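Local structure of penicillin binding protein 2X (Streptococcus thermophilus, 5U47) at residues A[33-38]-A[217-223]; A[147-152]-A[263-269]; A[625-630]-A[642-647]. The protein probably cross-links peptidoglycan strands as a transpeptidase of the septal division machinery, and is a penicillin-binding protein of the kind beta-lactams inactivate by acylating an active-site serine. The protein carries 1 engineered substitution. One frame throughout, in Å; residues are numbered along the deposited sequence.

From the N terminus the chain first lays down 33-38, then 147-152; both belong to the N-terminal dimerisation-domain family region. Contact 1 closes its loop when 217-223 returns beside 33-38, and contact 2 closes when 263-269 from the transpeptidase-domain region reaches 147-152. Their segments alternate, so the two loops cross; their centres lie about 17 Å apart and they touch, Leu-222 CD1 packing 4.0 Å from Ala-150 CB. Contact 1 pairs strands 35-36 and 217-220 in a mixed sheet reaching strand 438-443; contact 2 ties 147-152 to the transpeptidase sheet's edge. Contact 3 follows in series, a short hairpin-like closure of 625-630 with 642-647 inside the first PASTA domain, its centre about 30 Å from that of contact 1.

Contact 1: A[33-38]-A[217-223]; sequences GTIYDR and NIYTTLS
The Tyr-36 ring overlaps that of Tyr-219 in an offset stack, centroids 4.5 Å apart and planes at 22°, with Tyr-36 CD2 lying 3.5 Å from Tyr-219 CZ over the Tyr-219 face. Both chi1 angles are m, and the pair lies on one face of a two-strand parallel beta ladder, within a mixed sheet that joins N-terminal strands to strand 438-443. Strands 35-36 and 217-220 pair Ile-35 with Ile-218 (CA-CA 4.8 Å) and Tyr-36 with Tyr-219 (4.6 Å); the end-to-end directions of the segments differ by 28°. The parallel pattern shows in the bonds: Ile-218 N to Thr-34 O 2.9 Å, Tyr-36 N to Ile-218 O 2.8 Å, Thr-220 N to Tyr-36 O 2.8 Å. Before the ladder, the Asn-217 side chain (chi1 m) takes the place of a backbone acceptor, Thr-34 N giving to Asn-217 OD1 at 2.9 Å. Thr-220, chi1 p, adds OG1 to Tyr-36 O at 2.8 Å, so that carbonyl accepts twice. Opposite the tyrosines, Ile-35 and Ile-218 share the other face, where helix 175-179 meets Ile-35. Past the strands Arg-38 N gives to Leu-222 O at 2.8 Å. Asp-37 turns its carboxylate to Asn-39 N, Asn-41 N and Ala-224 N, while Ser-223 is the N-cap of helix 224-241. The Arg-38 guanidinium forms a salt bridge with Glu-257 and, with chi1 p and chi3 m, places NH1 2.8 Å from Thr-221 O, close to the guanidinium plane.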
loop_
_atom_site.group_PDB
_atom_site.type_symbol
_atom_site.label_atom_id
_atom_site.label_comp_id
_atom_site.label_asym_id
_atom_site.label_seq_id
_atom_site.Cartn_x
_atom_site.Cartn_y
_atom_site.Cartn_z
ATOM N N GLY A 33 8.261 14.203 8.430
ATOM C CA GLY A 33 9.170 13.133 8.127
ATOM C C GLY A 33 9.303 12.910 6.637
ATOM O O GLY A 33 8.411 13.247 5.861
ATOM N N THR A 34 10.450 12.368 6.253
ATOM C CA THR A 34 10.742 12.063 4.872
ATOM C C THR A 34 10.293 10.641 4.602
ATOM O O THR A 34 10.410 9.783 5.475
ATOM C CB THR A 34 12.254 12.193 4.617
ATOM O OG1 THR A 34 12.614 13.553 4.741
ATOM C CG2 THR A 34 12.656 11.713 3.233
ATOM N N ILE A 35 9.797 10.407 3.390
ATOM C CA ILE A 35 9.412 9.079 2.930
ATOM C C ILE A 35 10.490 8.656 1.957
ATOM O O ILE A 35 10.775 9.382 0.968
ATOM C CB ILE A 35 8.038 9.072 2.229
ATOM C CG1 ILE A 35 6.958 9.523 3.217
ATOM C CG2 ILE A 35 7.713 7.666 1.716
ATOM C CD1 ILE A 35 5.622 9.844 2.577
ATOM N N TYR A 36 11.081 7.501 2.236
ATOM C CA TYR A 36 12.162 6.936 1.442
ATOM C C TYR A 36 11.782 5.610 0.797
ATOM O O TYR A 36 10.798 4.959 1.180
ATOM C CB TYR A 36 13.357 6.626 2.357
ATOM C CG TYR A 36 14.045 7.797 3.030
ATOM C CD1 TYR A 36 14.905 8.632 2.318
ATOM C CD2 TYR A 36 13.897 8.027 4.388
ATOM C CE1 TYR A 36 15.578 9.666 2.934
ATOM C CE2 TYR A 36 14.553 9.070 5.020
ATOM C CZ TYR A 36 15.394 9.886 4.286
ATOM O OH TYR A 36 16.027 10.916 4.891
ATOM N N ASP A 37 12.582 5.185 -0.164
ATOM C CA ASP A 37 12.446 3.864 -0.671
ATOM C C ASP A 37 13.245 2.963 0.332
ATOM O O ASP A 37 13.768 3.456 1.349
ATOM C CB ASP A 37 12.897 3.737 -2.143
ATOM C CG ASP A 37 14.382 3.413 -2.303
ATOM O OD1 ASP A 37 15.196 3.794 -1.449
ATOM O OD2 ASP A 37 14.708 2.773 -3.310
ATOM N N ARG A 38 13.351 1.679 0.041
ATOM C CA ARG A 38 13.984 0.720 0.968
ATOM C C ARG A 38 15.477 0.958 1.250
ATOM O O ARG A 38 15.987 0.474 2.263
ATOM C CB ARG A 38 13.752 -0.718 0.478
ATOM C CG ARG A 38 14.501 -1.063 -0.802
ATOM C CD ARG A 38 14.076 -2.396 -1.371
ATOM N NE ARG A 38 14.414 -3.516 -0.488
ATOM C CZ ARG A 38 13.578 -4.174 0.323
ATOM N NH1 ARG A 38 12.270 -3.905 0.365
ATOM N NH2 ARG A 38 14.057 -5.179 1.058
ATOM N N ASN A 217 10.905 9.444 10.102
ATOM C CA ASN A 217 11.070 9.109 8.690
ATOM C C ASN A 217 10.516 7.697 8.427
ATOM O O ASN A 217 10.579 6.804 9.297
ATOM C CB ASN A 217 12.541 9.188 8.280
ATOM C CG ASN A 217 13.102 10.595 8.359
ATOM O OD1 ASN A 217 12.397 11.589 8.206
ATOM N ND2 ASN A 217 14.388 10.673 8.603
ATOM N N ILE A 218 9.969 7.501 7.226
ATOM C CA ILE A 218 9.407 6.211 6.843
ATOM C C ILE A 218 10.145 5.690 5.646
ATOM O O ILE A 218 10.182 6.363 4.623
ATOM C CB ILE A 218 7.903 6.329 6.494
ATOM C CG1 ILE A 218 7.100 6.848 7.687
ATOM C CG2 ILE A 218 7.344 4.991 6.019
ATOM C CD1 ILE A 218 6.996 5.886 8.835
ATOM N N TYR A 219 10.771 4.528 5.799
ATOM C CA TYR A 219 11.406 3.829 4.702
ATOM C C TYR A 219 10.395 2.812 4.214
ATOM O O TYR A 219 10.044 1.892 4.939
ATOM C CB TYR A 219 12.682 3.105 5.144
ATOM C CG TYR A 219 13.805 4.043 5.528
ATOM C CD1 TYR A 219 13.798 4.696 6.750
ATOM C CD2 TYR A 219 14.877 4.265 4.675
ATOM C CE1 TYR A 219 14.832 5.567 7.117
ATOM C CE2 TYR A 219 15.914 5.140 5.031
ATOM C CZ TYR A 219 15.880 5.777 6.252
ATOM O OH TYR A 219 16.888 6.628 6.607
ATOM N N THR A 220 9.902 2.993 3.002
ATOM C CA THR A 220 8.991 2.040 2.428
ATOM C C THR A 220 9.765 0.836 1.912
ATOM O O THR A 220 11.015 0.836 1.865
ATOM C CB THR A 220 8.162 2.647 1.284
ATOM O OG1 THR A 220 9.013 2.979 0.182
ATOM C CG2 THR A 220 7.422 3.868 1.759
ATOM N N THR A 221 9.021 -0.198 1.530
ATOM C CA THR A 221 9.610 -1.414 0.975
ATOM C C THR A 221 9.935 -1.269 -0.503
ATOM O O THR A 221 10.580 -2.143 -1.090
ATOM C CB THR A 221 8.628 -2.603 1.131
ATOM O OG1 THR A 221 7.365 -2.230 0.596
ATOM C CG2 THR A 221 8.475 -2.957 2.580
ATOM N N LEU A 222 9.473 -0.179 -1.119
ATOM C CA LEU A 222 9.691 0.039 -2.556
ATOM C C LEU A 222 11.168 0.138 -2.942
ATOM O O LEU A 222 11.992 0.571 -2.168
ATOM C CB LEU A 222 9.001 1.312 -3.053
ATOM C CG LEU A 222 7.494 1.515 -2.925
ATOM C CD1 LEU A 222 7.139 2.862 -3.545
ATOM C CD2 LEU A 222 6.679 0.411 -3.569
ATOM N N SER A 223 11.466 -0.342 -4.145
ATOM C CA SER A 223 12.766 -0.228 -4.767
ATOM C C SER A 223 12.613 0.825 -5.838
ATOM O O SER A 223 11.942 0.571 -6.859
ATOM C CB SER A 223 13.142 -1.544 -5.414
ATOM O OG SER A 223 14.281 -1.401 -6.244
#

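Contact 2: A[147-152]-A[263-269]; sequences GTFASE and QRPTYNS
Gln-263 and Arg-264 end strand 258-264, an edge strand of the transpeptidase sheet, in extended conformation. Water 3 accepts from Gln-263 N (3.1 Å) and lies 2.6 Å from Glu-152 OE1. The peptide before Pro-265 is cis, and beyond it the chain runs extended past 147-152. Thr-266 (chi1 t) gives its OG1 proton to Glu-152 OE1 at 2.8 Å, while Glu-152 OE2 is hydrogen-bonded to Tyr-280 OH; water 1 donates to Thr-266 OG1 (2.7 Å) and accepts from Ser-151 N (3.2 Å). Thr-266 CG2 meets Thr-148 CG2 at 3.6 Å. Tyr-267, chi1 p, turns one face of its ring to Ser-151 CB, which lies 3.9 Å from the ring centroid and 10° off the normal, a CH-pi contact, while Ser-151 OG (chi1 m) donates to Tyr-267 O at 2.6 Å. Asn-268 CA sits 4.1 Å from Thr-148 CA, the closest CA-CA approach. Ser-269 N then gives to Gly-147 O at 3.0 Å, and water 2 accepts from both Ser-269 OG and Tyr-267 OH, each at 2.7 Å. Ala-150 is the N-cap residue of helix 151-154. This polar, water-bridged seam joins the N-terminal region to the transpeptidase domain: helix 151-154 lies beside the loop leaving strand 258-264, and helix 224-241 contacts both segments, through Phe-149 and Ala-150 and through Arg-264, which forms salt bridges with Glu-231 and Asp-235.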
loop_
_atom_site.group_PDB
_atom_site.type_symbol
_atom_site.label_atom_id
_atom_site.label_comp_id
_atom_site.label_asym_id
_atom_site.label_seq_id
_atom_site.Cartn_x
_atom_site.Cartn_y
_atom_site.Cartn_z
ATOM N N GLY A 147 8.647 12.591 -9.513
ATOM C CA GLY A 147 7.538 12.927 -10.430
ATOM C C GLY A 147 6.447 11.841 -10.482
ATOM O O GLY A 147 5.789 11.562 -9.462
ATOM N N THR A 148 6.240 11.263 -11.674
ATOM C CA THR A 148 5.265 10.172 -11.868
ATOM C C THR A 148 5.920 8.872 -11.403
ATOM O O THR A 148 6.663 8.213 -12.153
ATOM C CB THR A 148 4.814 10.113 -13.331
ATOM O OG1 THR A 148 4.250 11.395 -13.684
ATOM C CG2 THR A 148 3.795 9.034 -13.530
ATOM N N PHE A 149 5.646 8.521 -10.154
ATOM C CA PHE A 149 6.316 7.422 -9.474
ATOM C C PHE A 149 5.462 7.018 -8.288
ATOM O O PHE A 149 5.355 7.772 -7.320
ATOM C CB PHE A 149 7.697 7.950 -9.006
ATOM C CG PHE A 149 8.530 6.978 -8.201
ATOM C CD1 PHE A 149 8.259 6.739 -6.865
ATOM C CD2 PHE A 149 9.643 6.371 -8.768
ATOM C CE1 PHE A 149 9.039 5.856 -6.124
ATOM C CE2 PHE A 149 10.440 5.507 -8.037
ATOM C CZ PHE A 149 10.143 5.262 -6.707
ATOM N N ALA A 150 4.842 5.838 -8.370
ATOM C CA ALA A 150 3.954 5.310 -7.299
ATOM C C ALA A 150 3.099 6.409 -6.710
ATOM O O ALA A 150 2.916 6.492 -5.493
ATOM C CB ALA A 150 4.792 4.689 -6.216
ATOM N N SER A 151 2.540 7.231 -7.576
ATOM C CA SER A 151 1.848 8.430 -7.112
ATOM C C SER A 151 0.649 8.166 -6.227
ATOM O O SER A 151 0.540 8.740 -5.126
ATOM C CB SER A 151 1.490 9.327 -8.300
ATOM O OG SER A 151 2.677 9.821 -8.893
ATOM N N GLU A 152 -0.247 7.302 -6.685
ATOM C CA GLU A 152 -1.406 6.955 -5.869
ATOM C C GLU A 152 -0.998 6.285 -4.540
ATOM O O GLU A 152 -1.610 6.530 -3.509
ATOM C CB GLU A 152 -2.417 6.107 -6.659
ATOM C CG GLU A 152 -3.168 6.914 -7.718
ATOM C CD GLU A 152 -2.375 7.264 -8.973
ATOM O OE1 GLU A 152 -1.214 6.770 -9.208
ATOM O OE2 GLU A 152 -2.946 8.054 -9.755
ATOM N N GLN A 263 -0.509 2.219 -10.698
ATOM C CA GLN A 263 -1.802 2.130 -11.337
ATOM C C GLN A 263 -1.902 3.181 -12.401
ATOM O O GLN A 263 -1.139 4.132 -12.395
ATOM C CB GLN A 263 -2.939 2.298 -10.339
ATOM C CG GLN A 263 -3.197 3.707 -9.842
ATOM C CD GLN A 263 -4.311 3.718 -8.806
ATOM O OE1 GLN A 263 -4.225 3.038 -7.780
ATOM N NE2 GLN A 263 -5.359 4.468 -9.076
ATOM N N ARG A 264 -2.843 2.970 -13.325
ATOM C CA ARG A 264 -3.097 3.857 -14.411
ATOM C C ARG A 264 -4.613 4.051 -14.477
ATOM O O ARG A 264 -5.351 3.121 -14.193
ATOM C CB ARG A 264 -2.559 3.281 -15.726
ATOM C CG ARG A 264 -1.026 3.207 -15.805
ATOM C CD ARG A 264 -0.436 4.606 -15.892
ATOM N NE ARG A 264 1.023 4.629 -16.008
ATOM C CZ ARG A 264 1.883 4.483 -14.991
ATOM N NH1 ARG A 264 1.459 4.240 -13.760
ATOM N NH2 ARG A 264 3.198 4.543 -15.214
ATOM N N PRO A 265 -5.085 5.253 -14.813
ATOM C CA PRO A 265 -4.247 6.427 -15.094
ATOM C C PRO A 265 -3.604 6.957 -13.826
ATOM O O PRO A 265 -4.070 6.655 -12.730
ATOM C CB PRO A 265 -5.260 7.460 -15.645
ATOM C CG PRO A 265 -6.555 7.035 -15.050
ATOM C CD PRO A 265 -6.506 5.534 -15.070
ATOM N N THR A 266 -2.551 7.751 -13.981
ATOM C CA THR A 266 -1.816 8.264 -12.835
ATOM C C THR A 266 -1.584 9.747 -12.985
ATOM O O THR A 266 -2.169 10.379 -13.869
ATOM C CB THR A 266 -0.489 7.486 -12.653
ATOM O OG1 THR A 266 0.126 7.801 -11.383
ATOM C CG2 THR A 266 0.472 7.784 -13.810
ATOM N N TYR A 267 -0.765 10.301 -12.091
ATOM C CA TYR A 267 -0.396 11.712 -12.137
ATOM C C TYR A 267 1.040 11.925 -11.652
ATOM O O TYR A 267 1.639 11.051 -10.997
ATOM C CB TYR A 267 -1.358 12.557 -11.270
ATOM C CG TYR A 267 -1.318 12.267 -9.775
ATOM C CD1 TYR A 267 -2.072 11.241 -9.221
ATOM C CD2 TYR A 267 -0.547 13.048 -8.907
ATOM C CE1 TYR A 267 -2.040 10.973 -7.848
ATOM C CE2 TYR A 267 -0.518 12.804 -7.545
ATOM C CZ TYR A 267 -1.277 11.761 -7.017
ATOM O OH TYR A 267 -1.255 11.504 -5.661
ATOM N N ASN A 268 1.584 13.089 -11.976
ATOM C CA ASN A 268 2.910 13.489 -11.478
ATOM C C ASN A 268 2.719 13.978 -10.046
ATOM O O ASN A 268 2.002 14.963 -9.814
ATOM C CB ASN A 268 3.501 14.580 -12.354
ATOM C CG ASN A 268 4.905 14.975 -11.930
ATOM O OD1 ASN A 268 5.169 15.236 -10.747
ATOM N ND2 ASN A 268 5.815 15.021 -12.899
ATOM N N SER A 269 3.348 13.301 -9.082
ATOM C CA SER A 269 3.190 13.665 -7.657
ATOM C C SER A 269 3.688 15.052 -7.259
ATOM O O SER A 269 3.165 15.650 -6.291
ATOM C CB SER A 269 3.858 12.619 -6.748
ATOM O OG SER A 269 3.163 11.388 -6.796
HETATM O O HOH W 1 2.403 6.555 -10.740
HETATM O O HOH W 2 1.281 11.928 -4.890
HETATM O O HOH W 3 0.536 4.823 -9.481
#

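Contact 3: A[625-630]-A[642-647]; sequences IEKVSV and ILIMTN
A classic beta bulge interrupts the antiparallel pairing of strands 625-628 and 641-646 in the first PASTA domain, whose three-stranded sheet is backed by helix 602-611. Glu-626 (phi/psi -100/-43) and Lys-627 (-144/155) both face Met-645: Met-645 O accepts Glu-626 N at 2.9 Å and Lys-627 N at 3.2 Å, and Met-645 N returns to Lys-627 O at 2.8 Å. Over the short segments the strand axes approach to 4.6 Å at 150°. Ile-625/Thr-646 and Val-628/Ile-644 are non-hydrogen-bonded pairs, Lys-627/Met-645 a hydrogen-bonded one; the one-residue register shift between Ile-625 and Lys-627 is the bulge. Ser-629 N then gives to Leu-643 O at 2.9 Å, while its OG (chi1 p) accepts Leu-643 N at 2.9 Å, replacing a backbone carbonyl. Ile-625 CG1 touches Ile-644 CG2 at 3.5 Å, and Val-630 CG1 lies 3.9 Å from Ile-642 CG2. Backbone bonding thus sets the register, and the branched aliphatic side chains of Ile-642 and Ile-644 also touch Leu-609 of helix 602-611.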
loop_
_atom_site.group_PDB
_atom_site.type_symbol
_atom_site.label_atom_id
_atom_site.label_comp_id
_atom_site.label_asym_id
_atom_site.label_seq_id
_atom_site.Cartn_x
_atom_site.Cartn_y
_atom_site.Cartn_z
ATOM N N ILE A 625 -12.931 -4.118 20.932
ATOM C CA ILE A 625 -11.842 -4.837 21.585
ATOM C C ILE A 625 -12.255 -5.157 23.037
ATOM O O ILE A 625 -12.566 -4.244 23.810
ATOM C CB ILE A 625 -10.551 -4.012 21.572
ATOM C CG1 ILE A 625 -10.054 -3.931 20.135
ATOM C CG2 ILE A 625 -9.498 -4.635 22.491
ATOM C CD1 ILE A 625 -8.799 -3.107 19.943
ATOM N N GLU A 626 -12.252 -6.442 23.387
ATOM C CA GLU A 626 -12.590 -6.893 24.732
ATOM C C GLU A 626 -11.333 -7.186 25.561
ATOM O O GLU A 626 -11.279 -6.841 26.741
ATOM C CB GLU A 626 -13.489 -8.120 24.661
ATOM C CG GLU A 626 -13.936 -8.634 26.010
ATOM C CD GLU A 626 -14.909 -9.787 25.888
ATOM O OE1 GLU A 626 -15.825 -9.721 25.036
ATOM O OE2 GLU A 626 -14.761 -10.762 26.653
ATOM N N LYS A 627 -10.344 -7.847 24.963
ATOM C CA LYS A 627 -9.083 -8.134 25.659
ATOM C C LYS A 627 -7.912 -8.042 24.714
ATOM O O LYS A 627 -8.068 -8.234 23.487
ATOM C CB LYS A 627 -9.084 -9.530 26.276
ATOM C CG LYS A 627 -10.030 -9.698 27.437
ATOM C CD LYS A 627 -9.985 -11.108 27.990
ATOM C CE LYS A 627 -11.070 -11.287 29.040
ATOM N NZ LYS A 627 -11.124 -12.685 29.526
ATOM N N VAL A 628 -6.742 -7.765 25.285
ATOM C CA VAL A 628 -5.495 -7.682 24.517
ATOM C C VAL A 628 -4.425 -8.438 25.299
ATOM O O VAL A 628 -4.404 -8.369 26.543
ATOM C CB VAL A 628 -5.070 -6.218 24.279
ATOM C CG1 VAL A 628 -3.889 -6.143 23.322
ATOM C CG2 VAL A 628 -6.239 -5.407 23.717
ATOM N N SER A 629 -3.529 -9.133 24.586
ATOM C CA SER A 629 -2.498 -9.973 25.237
ATOM C C SER A 629 -1.336 -9.204 25.887
ATOM O O SER A 629 -0.484 -9.815 26.533
ATOM C CB SER A 629 -1.931 -10.993 24.254
ATOM O OG SER A 629 -1.191 -10.367 23.225
ATOM N N VAL A 630 -1.293 -7.893 25.677
ATOM C CA VAL A 630 -0.309 -7.005 26.278
ATOM C C VAL A 630 -1.074 -5.822 26.877
ATOM O O VAL A 630 -2.159 -5.446 26.392
ATOM C CB VAL A 630 0.750 -6.504 25.265
ATOM C CG1 VAL A 630 1.588 -7.672 24.742
ATOM C CG2 VAL A 630 0.112 -5.735 24.111
ATOM N N ILE A 642 0.873 -9.992 18.846
ATOM C CA ILE A 642 -0.036 -9.836 19.971
ATOM C C ILE A 642 -1.441 -10.265 19.573
ATOM O O ILE A 642 -1.774 -10.298 18.378
ATOM C CB ILE A 642 -0.056 -8.381 20.506
ATOM C CG1 ILE A 642 -0.718 -7.425 19.509
ATOM C CG2 ILE A 642 1.360 -7.937 20.889
ATOM C CD1 ILE A 642 -1.083 -6.090 20.113
ATOM N N LEU A 643 -2.256 -10.592 20.574
ATOM C CA LEU A 643 -3.643 -10.988 20.341
ATOM C C LEU A 643 -4.597 -9.869 20.734
ATOM O O LEU A 643 -4.425 -9.254 21.781
ATOM C CB LEU A 643 -4.014 -12.194 21.170
ATOM C CG LEU A 643 -3.231 -13.484 21.014
ATOM C CD1 LEU A 643 -3.803 -14.507 21.989
ATOM C CD2 LEU A 643 -3.290 -13.983 19.575
ATOM N N ILE A 644 -5.589 -9.626 19.888
ATOM C CA ILE A 644 -6.662 -8.665 20.141
ATOM C C ILE A 644 -7.928 -9.510 20.078
ATOM O O ILE A 644 -8.316 -9.977 18.997
ATOM C CB ILE A 644 -6.715 -7.545 19.083
ATOM C CG1 ILE A 644 -5.446 -6.694 19.117
ATOM C CG2 ILE A 644 -7.924 -6.636 19.296
ATOM C CD1 ILE A 644 -5.354 -5.720 17.954
ATOM N N MET A 645 -8.552 -9.752 21.229
ATOM C CA MET A 645 -9.792 -10.535 21.247
ATOM C C MET A 645 -10.973 -9.593 21.157
ATOM O O MET A 645 -11.136 -8.733 22.008
ATOM C CB MET A 645 -9.921 -11.381 22.503
ATOM C CG MET A 645 -11.047 -12.422 22.428
ATOM S SD MET A 645 -11.192 -13.340 23.971
ATOM C CE MET A 645 -12.023 -12.139 25.001
ATOM N N THR A 646 -11.800 -9.770 20.133
ATOM C CA THR A 646 -12.963 -8.909 19.961
ATOM C C THR A 646 -14.090 -9.425 20.832
ATOM O O THR A 646 -13.981 -10.498 21.433
ATOM C CB THR A 646 -13.464 -8.883 18.511
ATOM O OG1 THR A 646 -14.050 -10.151 18.183
ATOM C CG2 THR A 646 -12.326 -8.561 17.560
ATOM N N ASN A 647 -15.188 -8.675 20.863
ATOM C CA ASN A 647 -16.341 -9.065 21.668
ATOM C C ASN A 647 -17.218 -10.156 21.029
ATOM O O ASN A 647 -18.208 -10.549 21.620
ATOM C CB ASN A 647 -17.189 -7.850 22.080
ATOM C CG ASN A 647 -17.819 -7.137 20.908
ATOM O OD1 ASN A 647 -17.278 -7.110 19.800
ATOM N ND2 ASN A 647 -18.946 -6.504 21.163
HETATM O O HOH W 4 -15.177 -12.250 23.147
#